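Long-range contacts in probable thiosulfate sulfurtransferase (Thermus thermophilus, PDB 2EG4), which probably transfers sulfane sulfur from thiosulfate to acceptors such as cyanide, as rhodaneses do, and carries a bound zinc ion: residues N2-A7 against E88-T93; V10-R15 against G70-L75; P16-G21 against K103-P108; V65-G70 against E94-Y99. All coordinates share one frame; numbering follows the deposited sequence.

Interaction 1 of 4, residues N2-A7 against E88-T93; sequences NLPEDA and EVQLWT
Gln90 reaches from strand 89-92 up to the chain ahead of strand 8-11, and its amide meets Asn2 and Pro4. From CB the side chain leaves with CG anti to the backbone N (chi1 -177°) and continues extended to CD, which lies 3.9 Å from Pro4 CD. At the tip the two amide atoms part: OE1 rests against the proline ring, 3.4 Å from Pro4 CD, while NE2 lies 3.0 Å from Asn2 O, placed to donate to it, though the position of this nitrogen is less certain. Pro4 and Gln90 thus approach tip to tip. Strand 89-92 is an outermost strand of the parallel four-stranded sheet of the first rhodanese-like domain, order 27-28, 8-11, 64-67, 89-92, and residues 2-4 lie across one side of it before the chain enters strand 8-11. Two residues along, Trp92 points to the same side. Leu3 crosses it at about a right angle and sets CD2 over one face of the indole, toward its rim, 3.8 Å from the centroid of the six-membered ring in a CH-pi contact, with CD1 reaching Trp92 CH2 at 3.9 Å. Met1 also touches both Gln90 and Trp92, and Val65 of the neighbouring strand 64-67 touches both Pro4 and Trp92.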
loop_
_atom_site.group_PDB
_atom_site.type_symbol
_atom_site.label_atom_id
_atom_site.label_comp_id
_atom_site.label_asym_id
_atom_site.label_seq_id
_atom_site.Cartn_x
_atom_site.Cartn_y
_atom_site.Cartn_z
ATOM N N ASN A 2 3.119 -16.128 -13.712
ATOM C CA ASN A 2 1.879 -16.475 -14.400
ATOM C C ASN A 2 0.807 -15.486 -14.012
ATOM O O ASN A 2 0.838 -14.938 -12.913
ATOM C CB ASN A 2 1.427 -17.879 -14.013
ATOM C CG ASN A 2 2.305 -18.957 -14.608
ATOM O OD1 ASN A 2 2.657 -19.927 -13.937
ATOM N ND2 ASN A 2 2.656 -18.799 -15.878
ATOM N N LEU A 3 -0.150 -15.281 -14.907
ATOM C CA LEU A 3 -1.232 -14.339 -14.689
ATOM C C LEU A 3 -2.561 -15.037 -14.494
ATOM O O LEU A 3 -2.824 -16.087 -15.098
ATOM C CB LEU A 3 -1.372 -13.418 -15.896
ATOM C CG LEU A 3 -0.152 -12.597 -16.317
ATOM C CD1 LEU A 3 -0.401 -11.960 -17.687
ATOM C CD2 LEU A 3 0.094 -11.521 -15.257
ATOM N N PRO A 4 -3.427 -14.470 -13.639
ATOM C CA PRO A 4 -4.735 -15.090 -13.428
ATOM C C PRO A 4 -5.611 -14.815 -14.659
ATOM O O PRO A 4 -5.329 -13.916 -15.444
ATOM C CB PRO A 4 -5.252 -14.380 -12.178
ATOM C CG PRO A 4 -4.645 -12.993 -12.304
ATOM C CD PRO A 4 -3.222 -13.327 -12.722
ATOM N N GLU A 5 -6.691 -15.567 -14.824
ATOM C CA GLU A 5 -7.558 -15.375 -15.984
ATOM C C GLU A 5 -8.432 -14.130 -15.982
ATOM O O GLU A 5 -8.949 -13.715 -14.939
ATOM C CB GLU A 5 -8.478 -16.587 -16.166
ATOM C CG GLU A 5 -7.733 -17.879 -16.271
ATOM C CD GLU A 5 -6.669 -17.819 -17.355
ATOM O OE1 GLU A 5 -7.045 -17.609 -18.526
ATOM O OE2 GLU A 5 -5.474 -17.972 -17.010
ATOM N N ASP A 6 -8.588 -13.550 -17.168
ATOM C CA ASP A 6 -9.442 -12.381 -17.404
ATOM C C ASP A 6 -9.178 -11.243 -16.446
ATOM O O ASP A 6 -10.113 -10.621 -15.925
ATOM C CB ASP A 6 -10.915 -12.772 -17.291
ATOM C CG ASP A 6 -11.256 -13.997 -18.112
ATOM O OD1 ASP A 6 -11.064 -13.956 -19.349
ATOM O OD2 ASP A 6 -11.716 -14.998 -17.515
ATOM N N ALA A 7 -7.908 -10.958 -16.220
ATOM C CA ALA A 7 -7.566 -9.896 -15.299
ATOM C C ALA A 7 -7.689 -8.527 -15.918
ATOM O O ALA A 7 -7.626 -8.360 -17.142
ATOM C CB ALA A 7 -6.155 -10.101 -14.785
ATOM N N GLU A 88 -9.404 -8.834 -5.686
ATOM C CA GLU A 88 -8.343 -9.826 -5.620
ATOM C C GLU A 88 -7.214 -9.194 -6.444
ATOM O O GLU A 88 -7.408 -8.880 -7.604
ATOM C CB GLU A 88 -8.808 -11.138 -6.255
ATOM C CG GLU A 88 -9.922 -11.812 -5.449
ATOM C CD GLU A 88 -9.545 -11.987 -3.975
ATOM O OE1 GLU A 88 -8.472 -12.577 -3.702
ATOM O OE2 GLU A 88 -10.321 -11.538 -3.094
ATOM N N VAL A 89 -6.064 -8.959 -5.822
ATOM C CA VAL A 89 -4.964 -8.301 -6.522
ATOM C C VAL A 89 -3.681 -9.088 -6.565
ATOM O O VAL A 89 -3.404 -9.922 -5.687
ATOM C CB VAL A 89 -4.647 -6.907 -5.880
ATOM C CG1 VAL A 89 -5.873 -6.027 -5.949
ATOM C CG2 VAL A 89 -4.212 -7.072 -4.426
ATOM N N GLN A 90 -2.885 -8.822 -7.596
ATOM C CA GLN A 90 -1.595 -9.468 -7.750
ATOM C C GLN A 90 -0.616 -8.412 -8.247
ATOM O O GLN A 90 -0.994 -7.562 -9.045
ATOM C CB GLN A 90 -1.692 -10.604 -8.770
ATOM C CG GLN A 90 -0.419 -11.386 -8.964
ATOM C CD GLN A 90 -0.648 -12.599 -9.850
ATOM O OE1 GLN A 90 -1.672 -13.277 -9.730
ATOM N NE2 GLN A 90 0.301 -12.882 -10.735
ATOM N N LEU A 91 0.620 -8.473 -7.761
ATOM C CA LEU A 91 1.676 -7.544 -8.158
ATOM C C LEU A 91 2.516 -8.211 -9.258
ATOM O O LEU A 91 2.782 -9.413 -9.199
ATOM C CB LEU A 91 2.588 -7.233 -6.970
ATOM C CG LEU A 91 1.986 -6.581 -5.722
ATOM C CD1 LEU A 91 3.037 -6.550 -4.618
ATOM C CD2 LEU A 91 1.512 -5.183 -6.052
ATOM N N TRP A 92 2.973 -7.415 -10.220
ATOM C CA TRP A 92 3.793 -7.920 -11.321
ATOM C C TRP A 92 4.898 -6.874 -11.484
ATOM O O TRP A 92 4.653 -5.787 -11.995
ATOM C CB TRP A 92 2.916 -8.013 -12.561
ATOM C CG TRP A 92 3.550 -8.700 -13.726
ATOM C CD1 TRP A 92 4.708 -9.409 -13.726
ATOM C CD2 TRP A 92 3.017 -8.784 -15.050
ATOM N NE1 TRP A 92 4.934 -9.942 -14.981
ATOM C CE2 TRP A 92 3.911 -9.573 -15.811
ATOM C CE3 TRP A 92 1.870 -8.273 -15.667
ATOM C CZ2 TRP A 92 3.694 -9.863 -17.162
ATOM C CZ3 TRP A 92 1.645 -8.563 -17.019
ATOM C CH2 TRP A 92 2.560 -9.351 -17.749
ATOM N N THR A 93 6.108 -7.215 -11.054
ATOM C CA THR A 93 7.225 -6.273 -11.052
ATOM C C THR A 93 8.266 -6.423 -12.149
ATOM O O THR A 93 9.133 -5.582 -12.301
ATOM C CB THR A 93 7.977 -6.319 -9.704
ATOM O OG1 THR A 93 8.496 -7.643 -9.498
ATOM C CG2 THR A 93 7.042 -5.955 -8.540
#

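Interaction 2 of 4, residues V10-R15 against G70-L75. With SO4 (sulfate ion), chain F.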
loop_
_atom_site.group_PDB
_atom_site.type_symbol
_atom_site.label_atom_id
_atom_site.label_comp_id
_atom_site.label_asym_id
_atom_site.label_seq_id
_atom_site.Cartn_x
_atom_site.Cartn_y
_atom_site.Cartn_z
ATOM N N VAL A 10 -3.634 -2.909 -14.285
ATOM C CA VAL A 10 -3.463 -1.545 -13.774
ATOM C C VAL A 10 -1.963 -1.246 -13.747
ATOM O O VAL A 10 -1.195 -1.953 -13.120
ATOM C CB VAL A 10 -4.060 -1.400 -12.356
ATOM C CG1 VAL A 10 -3.735 -0.007 -11.767
ATOM C CG2 VAL A 10 -5.578 -1.619 -12.456
ATOM N N ASP A 11 -1.589 -0.184 -14.455
ATOM C CA ASP A 11 -0.209 0.281 -14.627
ATOM C C ASP A 11 0.010 1.422 -13.624
ATOM O O ASP A 11 -0.622 2.474 -13.755
ATOM C CB ASP A 11 -0.116 0.817 -16.062
ATOM C CG ASP A 11 1.302 1.145 -16.504
ATOM O OD1 ASP A 11 2.133 1.565 -15.665
ATOM O OD2 ASP A 11 1.561 0.996 -17.728
ATOM N N THR A 12 0.907 1.237 -12.647
ATOM C CA THR A 12 1.116 2.286 -11.632
ATOM C C THR A 12 2.297 3.217 -11.907
ATOM O O THR A 12 2.696 4.001 -11.048
ATOM C CB THR A 12 1.254 1.648 -10.226
ATOM O OG1 THR A 12 2.493 0.941 -10.113
ATOM C CG2 THR A 12 0.152 0.625 -10.025
ATOM N N ARG A 13 2.855 3.143 -13.109
ATOM C CA ARG A 13 3.977 3.999 -13.469
ATOM C C ARG A 13 3.509 5.427 -13.714
ATOM O O ARG A 13 2.313 5.688 -13.859
ATOM C CB ARG A 13 4.640 3.473 -14.754
ATOM C CG ARG A 13 5.206 2.065 -14.598
ATOM C CD ARG A 13 5.789 1.587 -15.946
ATOM N NE ARG A 13 4.722 1.488 -16.954
ATOM C CZ ARG A 13 4.931 1.491 -18.272
ATOM N NH1 ARG A 13 6.170 1.595 -18.757
ATOM N NH2 ARG A 13 3.906 1.405 -19.109
ATOM N N PRO A 14 4.453 6.379 -13.751
ATOM C CA PRO A 14 4.078 7.771 -14.008
ATOM C C PRO A 14 3.406 7.840 -15.393
ATOM O O PRO A 14 3.698 7.032 -16.301
ATOM C CB PRO A 14 5.421 8.499 -13.971
ATOM C CG PRO A 14 6.203 7.704 -12.970
ATOM C CD PRO A 14 5.870 6.267 -13.359
ATOM N N ARG A 15 2.508 8.801 -15.572
ATOM C CA ARG A 15 1.791 8.914 -16.831
ATOM C C ARG A 15 2.662 8.945 -18.089
ATOM O O ARG A 15 2.303 8.336 -19.088
ATOM C CB ARG A 15 0.841 10.131 -16.799
ATOM C CG ARG A 15 0.037 10.332 -18.085
ATOM C CD ARG A 15 -1.258 11.116 -17.822
ATOM N NE ARG A 15 -2.372 10.240 -17.451
ATOM C CZ ARG A 15 -3.023 9.447 -18.302
ATOM N NH1 ARG A 15 -2.680 9.419 -19.584
ATOM N NH2 ARG A 15 -4.015 8.671 -17.869
ATOM N N GLY A 70 9.649 -2.841 -11.117
ATOM C CA GLY A 70 10.181 -3.189 -9.810
ATOM C C GLY A 70 9.114 -3.058 -8.739
ATOM O O GLY A 70 7.996 -2.583 -8.992
ATOM N N LEU A 71 9.465 -3.470 -7.523
ATOM C CA LEU A 71 8.533 -3.418 -6.400
ATOM C C LEU A 71 8.565 -2.029 -5.781
ATOM O O LEU A 71 9.163 -1.815 -4.727
ATOM C CB LEU A 71 8.935 -4.465 -5.359
ATOM C CG LEU A 71 7.945 -4.707 -4.216
ATOM C CD1 LEU A 71 6.672 -5.388 -4.687
ATOM C CD2 LEU A 71 8.658 -5.595 -3.174
ATOM N N THR A 72 7.875 -1.097 -6.426
ATOM C CA THR A 72 7.854 0.294 -6.005
ATOM C C THR A 72 6.831 0.606 -4.916
ATOM O O THR A 72 5.856 -0.132 -4.718
ATOM C CB THR A 72 7.563 1.187 -7.202
ATOM O OG1 THR A 72 6.214 0.949 -7.612
ATOM C CG2 THR A 72 8.491 0.849 -8.371
ATOM N N SER A 73 7.059 1.706 -4.200
ATOM C CA SER A 73 6.130 2.075 -3.151
ATOM C C SER A 73 4.825 2.536 -3.816
ATOM O O SER A 73 3.757 2.309 -3.265
ATOM C CB SER A 73 6.716 3.176 -2.250
ATOM O OG SER A 73 6.843 4.392 -2.944
ATOM N N ARG A 74 4.907 3.138 -5.002
ATOM C CA ARG A 74 3.662 3.560 -5.663
ATOM C C ARG A 74 2.855 2.324 -6.090
ATOM O O ARG A 74 1.639 2.314 -5.972
ATOM C CB ARG A 74 3.924 4.500 -6.854
ATOM C CG ARG A 74 4.607 3.864 -8.021
ATOM C CD ARG A 74 5.137 4.915 -9.012
ATOM N NE ARG A 74 6.000 4.242 -9.969
ATOM C CZ ARG A 74 7.092 4.751 -10.524
ATOM N NH1 ARG A 74 7.504 5.981 -10.221
ATOM N NH2 ARG A 74 7.765 4.026 -11.411
ATOM N N LEU A 75 3.527 1.267 -6.545
ATOM C CA LEU A 75 2.822 0.044 -6.909
ATOM C C LEU A 75 2.138 -0.589 -5.693
ATOM O O LEU A 75 0.972 -0.923 -5.740
ATOM C CB LEU A 75 3.806 -0.967 -7.525
ATOM C CG LEU A 75 3.293 -2.401 -7.695
ATOM C CD1 LEU A 75 2.166 -2.431 -8.737
ATOM C CD2 LEU A 75 4.446 -3.308 -8.138
HETATM S S SO4 F . -4.255 9.957 -14.437
HETATM O O1 SO4 F . -2.927 10.549 -14.806
HETATM O O2 SO4 F . -4.363 9.864 -12.942
HETATM O O3 SO4 F . -5.353 10.831 -14.964
HETATM O O4 SO4 F . -4.376 8.585 -15.031
#
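Thr12, just past the end of strand 8-11, and Leu75, in the first turn of helix 73-84, bring their backbones to 5.5 Å between CA atoms. Thr12 crosses Leu75 at about a right angle: OG1 sits 3.3 Å from Leu75 CA, and Thr12 CG2 packs on Leu75 CD1. That hydroxyl is hydrogen-bonded to Asp68 OD2, which also hydrogen-bonds Thr72 OG1 and forms a salt bridge with Arg74 NE. Thr72 is the N-cap of the helix, its OG1 accepting from Leu75 N at 2.9 Å. Arg74 CG stands between the backbone N and the carbonyl carbon (chi1 68°); the chain then extends past the carbonyl of Thr12 and presents one face of its guanidinium to Pro14, whose CD lies 3.3 Å from the plane, over its centre. Arg13 turns back and grips Asp11 side-on, NE to OD1 at 2.9 Å and NH2 to OD2 at 2.8 Å; NH2 also donates to the carbonyl of Gly21, and OD1 takes Arg13 N in an Asx turn. Arg15 holds a sulfate, probably a crystallisation additive. In the first rhodanese-like domain the contact joins the C-terminal end of strand 8-11 to the N terminus of helix 73-84, with Leu66 of strand 64-67 touching both Thr12 and Leu75.

Interaction 3 of 4, residues P16-G21 against K103-P108; sequences PAYEAG and KEEPKP
Tyr18 and Pro106 meet tip to tip, the phenol oxygen OH lying 3.2 Å from Pro106 CD. Glu105 instead crosses the tyrosine at about a right angle, its carboxylate plane turned 71° from the ring. Its CG comes in at the ring edge, in plane, 3.8 Å from Tyr18 CE2 and 3.5 Å from OH. With CG anti to the backbone N (chi1 175°), the tyrosine ring projects from helix 15-20 to the 103-108 loop, where OH is hydrogen-bonded to the carbonyl of Ala26 and the ring stacks on His22. The extended Glu105 chain carries its carboxylate onward to Arg15, and Glu19 makes a second salt bridge to the same arginine, which probably moderates repulsion between the two acids. This short helix follows strand 8-11 in the first rhodanese-like domain; residues 103-108 belong to the loop running from strand 89-92 toward helix 125-129, so the contact lays part of the connection to the second domain's sheet against helix 15-20. Lys103 packs on backbone oxygens. Bent at chi2 and chi3, its chain passes the carbonyls of Glu19 and Ala20: CG is 3.2 Å from Glu19 O, and CD 3.1 Å from Ala20 O. Its NZ is hydrogen-bonded to the carbonyl of Thr101. A water donates to Glu19 O at 2.8 Å and, at a longer 3.3 Å, to Lys103 O, bridging the two segments.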
loop_
_atom_site.group_PDB
_atom_site.type_symbol
_atom_site.label_atom_id
_atom_site.label_comp_id
_atom_site.label_asym_id
_atom_site.label_seq_id
_atom_site.Cartn_x
_atom_site.Cartn_y
_atom_site.Cartn_z
ATOM N N PRO A 16 3.801 9.654 -18.066
ATOM C CA PRO A 16 4.651 9.688 -19.266
ATOM C C PRO A 16 5.022 8.283 -19.738
ATOM O O PRO A 16 4.953 7.967 -20.924
ATOM C CB PRO A 16 5.879 10.464 -18.798
ATOM C CG PRO A 16 5.305 11.429 -17.815
ATOM C CD PRO A 16 4.329 10.556 -17.024
ATOM N N ALA A 17 5.424 7.447 -18.792
ATOM C CA ALA A 17 5.800 6.077 -19.111
ATOM C C ALA A 17 4.589 5.322 -19.642
ATOM O O ALA A 17 4.679 4.579 -20.614
ATOM C CB ALA A 17 6.354 5.390 -17.877
ATOM N N TYR A 18 3.452 5.490 -18.979
ATOM C CA TYR A 18 2.229 4.839 -19.416
ATOM C C TYR A 18 1.913 5.237 -20.873
ATOM O O TYR A 18 1.592 4.391 -21.707
ATOM C CB TYR A 18 1.076 5.277 -18.518
ATOM C CG TYR A 18 -0.272 4.751 -18.950
ATOM C CD1 TYR A 18 -0.674 3.449 -18.643
ATOM C CD2 TYR A 18 -1.172 5.573 -19.626
ATOM C CE1 TYR A 18 -1.946 2.980 -18.990
ATOM C CE2 TYR A 18 -2.446 5.103 -19.989
ATOM C CZ TYR A 18 -2.820 3.814 -19.666
ATOM O OH TYR A 18 -4.055 3.310 -20.037
ATOM N N GLU A 19 2.012 6.531 -21.156
ATOM C CA GLU A 19 1.711 7.029 -22.491
ATOM C C GLU A 19 2.703 6.566 -23.561
ATOM O O GLU A 19 2.359 6.483 -24.753
ATOM C CB GLU A 19 1.595 8.558 -22.441
ATOM C CG GLU A 19 0.256 8.965 -21.808
ATOM C CD GLU A 19 0.052 10.465 -21.709
ATOM O OE1 GLU A 19 0.739 11.211 -22.429
ATOM O OE2 GLU A 19 -0.810 10.895 -20.912
ATOM N N ALA A 20 3.921 6.245 -23.138
ATOM C CA ALA A 20 4.949 5.777 -24.066
ATOM C C ALA A 20 4.674 4.334 -24.508
ATOM O O ALA A 20 5.208 3.862 -25.525
ATOM C CB ALA A 20 6.325 5.882 -23.403
ATOM N N GLY A 21 3.831 3.643 -23.748
ATOM C CA GLY A 21 3.489 2.273 -24.057
ATOM C C GLY A 21 3.104 1.495 -22.798
ATOM O O GLY A 21 3.881 1.425 -21.842
ATOM N N LYS A 103 -0.406 2.487 -26.903
ATOM C CA LYS A 103 -0.315 3.911 -26.606
ATOM C C LYS A 103 -1.677 4.511 -26.247
ATOM O O LYS A 103 -1.773 5.362 -25.357
ATOM C CB LYS A 103 0.279 4.659 -27.801
ATOM C CG LYS A 103 1.702 5.142 -27.597
ATOM C CD LYS A 103 2.662 3.990 -27.325
ATOM C CE LYS A 103 2.803 3.062 -28.524
ATOM N NZ LYS A 103 4.010 2.191 -28.393
ATOM N N GLU A 104 -2.725 4.057 -26.929
ATOM C CA GLU A 104 -4.079 4.556 -26.691
ATOM C C GLU A 104 -4.557 4.175 -25.294
ATOM O O GLU A 104 -4.347 3.051 -24.837
ATOM C CB GLU A 104 -5.046 3.981 -27.731
ATOM C CG GLU A 104 -5.313 2.481 -27.555
ATOM C CD GLU A 104 -6.423 1.954 -28.454
ATOM O OE1 GLU A 104 -7.484 2.616 -28.543
ATOM O OE2 GLU A 104 -6.241 0.869 -29.058
ATOM N N GLU A 105 -5.220 5.108 -24.624
ATOM C CA GLU A 105 -5.719 4.852 -23.281
ATOM C C GLU A 105 -7.144 4.326 -23.366
ATOM O O GLU A 105 -8.006 4.947 -23.990
ATOM C CB GLU A 105 -5.677 6.144 -22.465
ATOM C CG GLU A 105 -6.054 5.963 -21.010
ATOM C CD GLU A 105 -5.677 7.158 -20.175
ATOM O OE1 GLU A 105 -5.896 7.120 -18.948
ATOM O OE2 GLU A 105 -5.154 8.142 -20.743
ATOM N N PRO A 106 -7.413 3.170 -22.745
ATOM C CA PRO A 106 -8.766 2.618 -22.799
ATOM C C PRO A 106 -9.803 3.505 -22.123
ATOM O O PRO A 106 -9.480 4.295 -21.233
ATOM C CB PRO A 106 -8.617 1.262 -22.110
ATOM C CG PRO A 106 -7.504 1.500 -21.129
ATOM C CD PRO A 106 -6.524 2.337 -21.911
ATOM N N LYS A 107 -11.045 3.379 -22.582
ATOM C CA LYS A 107 -12.173 4.127 -22.042
ATOM C C LYS A 107 -13.174 3.072 -21.616
ATOM O O LYS A 107 -14.141 2.794 -22.327
ATOM C CB LYS A 107 -12.820 5.016 -23.106
ATOM C CG LYS A 107 -11.944 6.128 -23.660
ATOM C CD LYS A 107 -12.809 7.110 -24.455
ATOM C CE LYS A 107 -11.988 8.175 -25.176
ATOM N NZ LYS A 107 -11.263 7.624 -26.361
ATOM N N PRO A 108 -12.949 2.459 -20.448
ATOM C CA PRO A 108 -13.850 1.421 -19.947
ATOM C C PRO A 108 -15.258 1.941 -19.681
ATOM O O PRO A 108 -15.455 3.129 -19.414
ATOM C CB PRO A 108 -13.177 0.971 -18.648
ATOM C CG PRO A 108 -11.748 1.366 -18.823
ATOM C CD PRO A 108 -11.851 2.697 -19.497
HETATM O O HOH W 1 0.176 7.968 -25.631
#

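Interaction 4 of 4, residues V65-G70 against E94-Y99; sequences VLYDEG and EGWEPY
Tyr67 lies over one face of the Trp96 indole, its CD1 3.4 Å above the plane and over the centre, close to CD2. The two rings are oblique, their planes 41° apart and the tyrosine centroid 4.7 Å from that of the six-membered ring. Tyr67 CB adds a CH-pi contact at 4.0 Å from the centroid of the five-membered ring, so CB meets the five-membered ring while CD1 and CE1 meet the six-membered one. On the opposite face Glu97 CG stands 3.6 Å above the plane, toward the rim, leaving the indole between a residue of strand 64-67 and its own neighbour in sequence. The indole N-H is held as well: NE1 donates to Asp68 O at 2.8 Å, reaching it from above the carbonyl plane, and the bond is bent, with an N-H...O angle of 136°. In the parallel sheet of the first rhodanese-like domain strand 64-67 is flanked by 8-11 and 89-92; residues 94-99 follow the latter and fold back over the C-terminal end of 64-67, where Trp92 also meets Trp96 edge-to-face. Tyr67 OH is hydrogen-bonded to the backbone N of Leu23, which probably helps to hold the far end of the ring. Nearer the surface, Glu69 bends at chi2 (49°), turning CD toward Glu97; its OE1 lies 2.5 Å from Glu97 OE2, a separation at which one of the two acids probably holds a proton. The other oxygen of Glu97, OE1, accepts from Gly95 N through its syn lone pair, which helps to fix the carboxylate in place.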
loop_
_atom_site.group_PDB
_atom_site.type_symbol
_atom_site.label_atom_id
_atom_site.label_comp_id
_atom_site.label_asym_id
_atom_site.label_seq_id
_atom_site.Cartn_x
_atom_site.Cartn_y
_atom_site.Cartn_z
ATOM N N VAL A 65 -4.407 -7.174 -11.870
ATOM C CA VAL A 65 -2.967 -7.361 -11.843
ATOM C C VAL A 65 -2.344 -5.980 -11.977
ATOM O O VAL A 65 -2.551 -5.306 -12.980
ATOM C CB VAL A 65 -2.457 -8.241 -13.020
ATOM C CG1 VAL A 65 -0.933 -8.248 -13.033
ATOM C CG2 VAL A 65 -2.951 -9.686 -12.837
ATOM N N LEU A 66 -1.608 -5.557 -10.952
ATOM C CA LEU A 66 -0.969 -4.242 -11.014
ATOM C C LEU A 66 0.507 -4.409 -11.369
ATOM O O LEU A 66 1.183 -5.291 -10.833
ATOM C CB LEU A 66 -1.081 -3.505 -9.677
ATOM C CG LEU A 66 -2.504 -3.202 -9.174
ATOM C CD1 LEU A 66 -2.966 -4.328 -8.230
ATOM C CD2 LEU A 66 -2.515 -1.855 -8.436
ATOM N N TYR A 67 1.024 -3.561 -12.253
ATOM C CA TYR A 67 2.425 -3.696 -12.613
ATOM C C TYR A 67 3.173 -2.359 -12.605
ATOM O O TYR A 67 2.583 -1.297 -12.788
ATOM C CB TYR A 67 2.564 -4.384 -13.993
ATOM C CG TYR A 67 2.086 -3.564 -15.179
ATOM C CD1 TYR A 67 2.941 -2.665 -15.833
ATOM C CD2 TYR A 67 0.778 -3.693 -15.656
ATOM C CE1 TYR A 67 2.500 -1.913 -16.935
ATOM C CE2 TYR A 67 0.326 -2.954 -16.766
ATOM C CZ TYR A 67 1.192 -2.065 -17.394
ATOM O OH TYR A 67 0.751 -1.342 -18.483
ATOM N N ASP A 68 4.478 -2.435 -12.372
ATOM C CA ASP A 68 5.351 -1.268 -12.328
ATOM C C ASP A 68 6.758 -1.837 -12.552
ATOM O O ASP A 68 6.950 -3.061 -12.629
ATOM C CB ASP A 68 5.236 -0.573 -10.960
ATOM C CG ASP A 68 5.690 0.881 -10.986
ATOM O OD1 ASP A 68 6.535 1.258 -11.831
ATOM O OD2 ASP A 68 5.197 1.645 -10.123
ATOM N N GLU A 69 7.724 -0.954 -12.710
ATOM C CA GLU A 69 9.095 -1.377 -12.941
ATOM C C GLU A 69 9.733 -1.601 -11.571
ATOM O O GLU A 69 10.266 -0.673 -10.947
ATOM C CB GLU A 69 9.821 -0.299 -13.738
ATOM C CG GLU A 69 11.249 -0.696 -14.162
ATOM C CD GLU A 69 11.264 -2.067 -14.806
ATOM O OE1 GLU A 69 10.457 -2.295 -15.733
ATOM O OE2 GLU A 69 12.072 -2.928 -14.381
ATOM N N GLY A 70 9.649 -2.841 -11.117
ATOM C CA GLY A 70 10.181 -3.189 -9.810
ATOM C C GLY A 70 9.114 -3.058 -8.739
ATOM O O GLY A 70 7.996 -2.583 -8.992
ATOM N N GLU A 94 8.182 -7.505 -12.903
ATOM C CA GLU A 94 9.159 -7.736 -13.962
ATOM C C GLU A 94 8.591 -8.762 -14.918
ATOM O O GLU A 94 7.934 -9.705 -14.482
ATOM C CB GLU A 94 10.471 -8.243 -13.345
ATOM C CG GLU A 94 10.823 -9.697 -13.595
ATOM C CD GLU A 94 11.310 -9.944 -15.013
ATOM O OE1 GLU A 94 12.087 -9.110 -15.532
ATOM O OE2 GLU A 94 10.931 -10.977 -15.608
ATOM N N GLY A 95 8.831 -8.580 -16.215
ATOM C CA GLY A 95 8.344 -9.547 -17.188
ATOM C C GLY A 95 7.226 -9.052 -18.084
ATOM O O GLY A 95 6.897 -9.680 -19.097
ATOM N N TRP A 96 6.642 -7.913 -17.720
ATOM C CA TRP A 96 5.557 -7.316 -18.485
ATOM C C TRP A 96 6.052 -6.354 -19.587
ATOM O O TRP A 96 5.302 -6.022 -20.503
ATOM C CB TRP A 96 4.629 -6.501 -17.535
ATOM C CG TRP A 96 5.374 -5.491 -16.680
ATOM C CD1 TRP A 96 5.843 -5.675 -15.411
ATOM C CD2 TRP A 96 5.771 -4.166 -17.063
ATOM N NE1 TRP A 96 6.509 -4.554 -14.977
ATOM C CE2 TRP A 96 6.481 -3.613 -15.977
ATOM C CE3 TRP A 96 5.594 -3.396 -18.222
ATOM C CZ2 TRP A 96 7.017 -2.332 -16.015
ATOM C CZ3 TRP A 96 6.122 -2.114 -18.261
ATOM C CH2 TRP A 96 6.828 -1.595 -17.165
ATOM N N GLU A 97 7.303 -5.914 -19.472
ATOM C CA GLU A 97 7.878 -4.913 -20.361
ATOM C C GLU A 97 7.797 -5.202 -21.850
ATOM O O GLU A 97 7.585 -4.278 -22.640
ATOM C CB GLU A 97 9.322 -4.604 -19.936
ATOM C CG GLU A 97 9.429 -4.036 -18.491
ATOM C CD GLU A 97 9.661 -5.096 -17.398
ATOM O OE1 GLU A 97 9.400 -6.294 -17.619
ATOM O OE2 GLU A 97 10.100 -4.713 -16.295
ATOM N N PRO A 98 7.949 -6.471 -22.256
ATOM C CA PRO A 98 7.866 -6.772 -23.696
ATOM C C PRO A 98 6.475 -6.498 -24.272
ATOM O O PRO A 98 6.308 -6.337 -25.495
ATOM C CB PRO A 98 8.180 -8.268 -23.755
ATOM C CG PRO A 98 9.130 -8.456 -22.600
ATOM C CD PRO A 98 8.454 -7.631 -21.504
ATOM N N TYR A 99 5.480 -6.459 -23.386
ATOM C CA TYR A 99 4.079 -6.284 -23.781
ATOM C C TYR A 99 3.529 -4.874 -23.636
ATOM O O TYR A 99 2.342 -4.651 -23.878
ATOM C CB TYR A 99 3.214 -7.249 -22.969
ATOM C CG TYR A 99 3.713 -8.675 -23.043
ATOM C CD1 TYR A 99 3.487 -9.450 -24.181
ATOM C CD2 TYR A 99 4.507 -9.205 -22.032
ATOM C CE1 TYR A 99 4.052 -10.712 -24.309
ATOM C CE2 TYR A 99 5.076 -10.465 -22.149
ATOM C CZ TYR A 99 4.846 -11.207 -23.299
ATOM O OH TYR A 99 5.456 -12.432 -23.445
HETATM O O HOH W 2 13.236 -5.916 -15.292
#

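From the N terminus, residues 2-7 open interaction 1, which closes only at strand 89-92. Within that span lies interaction 2, between the end of strand 8-11 and the start of helix 73-84. Segment 16-21 comes next and waits for 103-108, so interaction 3 crosses both 1 and 2. Interaction 4, from 65-70 to 94-99, also crosses 1 and 2 but falls wholly within the span of 3. Interactions 1, 2 and 4 all reach one parallel sheet: Leu66 hydrogen-bonds the backbones of Gln90 and Trp92, while 2 and 4 share Gly70. Strand 8-11 leads directly into helix 15-20, which joins 2 to 3 and so to the outgoing loop.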